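Local coordinates for sugar ABC transporter (Sugar-binding protein) (Bacillus halodurans, PDB 4YO7) that binds myo-inositol between its two lobes and probably serves as the solute-binding component of an ABC transporter, at residues Phe76-Ser81 / Val294-Ala299. Sequence-based numbering, arbitrary orientation.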
# COMPACT_ATOMS: atom_id res chain seq x y z
N PHE A 76 -15.44 17.92 15.20
CA PHE A 76 -14.02 17.56 15.18
C PHE A 76 -13.22 18.51 14.34
O PHE A 76 -13.69 19.00 13.31
CB PHE A 76 -13.81 16.17 14.61
CG PHE A 76 -14.08 15.08 15.58
CD1 PHE A 76 -15.37 14.75 15.93
CD2 PHE A 76 -13.04 14.39 16.15
CE1 PHE A 76 -15.61 13.72 16.83
CE2 PHE A 76 -13.28 13.37 17.03
CZ PHE A 76 -14.57 13.05 17.38
N GLU A 77 -11.99 18.76 14.78
CA GLU A 77 -10.97 19.36 13.94
C GLU A 77 -9.97 18.27 13.55
O GLU A 77 -9.62 17.46 14.39
CB GLU A 77 -10.22 20.47 14.67
CG GLU A 77 -11.13 21.44 15.38
CD GLU A 77 -12.00 22.23 14.41
OE1 GLU A 77 -11.58 22.42 13.25
OE2 GLU A 77 -13.10 22.66 14.82
N PHE A 78 -9.52 18.27 12.31
CA PHE A 78 -8.47 17.31 11.90
C PHE A 78 -7.18 18.03 11.53
O PHE A 78 -7.21 19.07 10.88
CB PHE A 78 -8.95 16.47 10.71
CG PHE A 78 -10.02 15.49 11.07
CD1 PHE A 78 -11.31 15.91 11.30
CD2 PHE A 78 -9.73 14.15 11.20
CE1 PHE A 78 -12.29 15.01 11.64
CE2 PHE A 78 -10.72 13.25 11.53
CZ PHE A 78 -11.99 13.68 11.75
N ILE A 79 -6.05 17.48 11.96
CA ILE A 79 -4.74 17.98 11.55
C ILE A 79 -4.15 16.95 10.62
O ILE A 79 -3.78 15.87 11.05
CB ILE A 79 -3.79 18.20 12.74
CG1 ILE A 79 -4.41 19.16 13.76
CG2 ILE A 79 -2.46 18.76 12.26
CD1 ILE A 79 -3.70 19.13 15.09
N PHE A 80 -4.09 17.28 9.32
CA PHE A 80 -3.58 16.35 8.31
C PHE A 80 -2.13 16.69 7.99
O PHE A 80 -1.86 17.64 7.25
CB PHE A 80 -4.43 16.38 7.03
CG PHE A 80 -5.71 15.62 7.15
CD1 PHE A 80 -6.92 16.28 7.30
CD2 PHE A 80 -5.70 14.22 7.17
CE1 PHE A 80 -8.09 15.58 7.43
CE2 PHE A 80 -6.90 13.51 7.31
CZ PHE A 80 -8.09 14.21 7.44
N SER A 81 -1.22 15.90 8.54
CA SER A 81 0.21 16.12 8.39
C SER A 81 0.84 15.06 7.50
O SER A 81 0.32 13.95 7.37
CB SER A 81 0.91 16.08 9.76
OG SER A 81 0.39 17.11 10.60
N VAL A 294 -13.10 5.13 12.52
CA VAL A 294 -12.62 4.42 13.69
C VAL A 294 -12.00 5.40 14.69
O VAL A 294 -12.20 5.30 15.89
CB VAL A 294 -11.63 3.33 13.27
CG1 VAL A 294 -10.93 2.71 14.46
CG2 VAL A 294 -12.39 2.25 12.49
N ALA A 295 -11.25 6.37 14.17
CA ALA A 295 -10.61 7.37 15.02
C ALA A 295 -11.64 8.21 15.74
O ALA A 295 -11.52 8.51 16.93
CB ALA A 295 -9.68 8.25 14.17
N VAL A 296 -12.68 8.59 15.02
CA VAL A 296 -13.78 9.34 15.63
C VAL A 296 -14.45 8.51 16.74
O VAL A 296 -14.73 9.02 17.83
CB VAL A 296 -14.82 9.76 14.59
CG1 VAL A 296 -16.12 10.20 15.24
CG2 VAL A 296 -14.26 10.88 13.73
N GLN A 297 -14.71 7.23 16.47
CA GLN A 297 -15.31 6.39 17.49
C GLN A 297 -14.43 6.33 18.73
O GLN A 297 -14.94 6.38 19.84
CB GLN A 297 -15.55 4.96 16.98
CG GLN A 297 -16.63 4.83 15.95
CD GLN A 297 -16.73 3.41 15.41
OE1 GLN A 297 -15.72 2.74 15.21
NE2 GLN A 297 -17.95 2.94 15.18
N ALA A 298 -13.13 6.18 18.53
CA ALA A 298 -12.19 6.04 19.66
C ALA A 298 -12.09 7.36 20.43
O ALA A 298 -12.09 7.40 21.66
CB ALA A 298 -10.83 5.62 19.16
N ALA A 299 -12.07 8.45 19.67
CA ALA A 299 -12.07 9.80 20.24
C ALA A 299 -13.32 10.06 21.11
O ALA A 299 -13.27 10.80 22.11
CB ALA A 299 -11.99 10.83 19.14
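An edge strand of a parallel sheet, 76-82, meets at Phe-76 and Phe-78 the C-terminal end of helix 284-299 through Val-296 and Ala-299, a small apolar contact that buries 172 Å² in all. Val-296 lays one methyl over the Phe-76 ring, its CG2 standing 4.2 Å from the ring centroid and 9° off the normal, a CH-pi contact. Its other branch, anti to the backbone N (chi1 165°), carries CG1 to 3.9 Å from Phe-76 CZ and equally near CE1. One helical turn on, Ala-299 meets the ring edge in plane, with CB 3.5 Å from Phe-76 CE2. This packing lies on the N-terminal lobe of a type I periplasmic-binding-protein fold, where the end of a helix late in the chain rests against the beginning of strand 76-82, away from the inositol site. Phe-78, two residues along on the same side of the strand, brings its CZ to 4.1 Å from Val-296 CG2, which thus touches both rings. A leucine in place of Phe-76 would probably deprive the Val-296 methyl of its aromatic face and open a gap beside Ala-299. Phe-76 also touches Ile-48 of the adjoining strand, while Phe-78 reaches Ala-70 of helix 57-70.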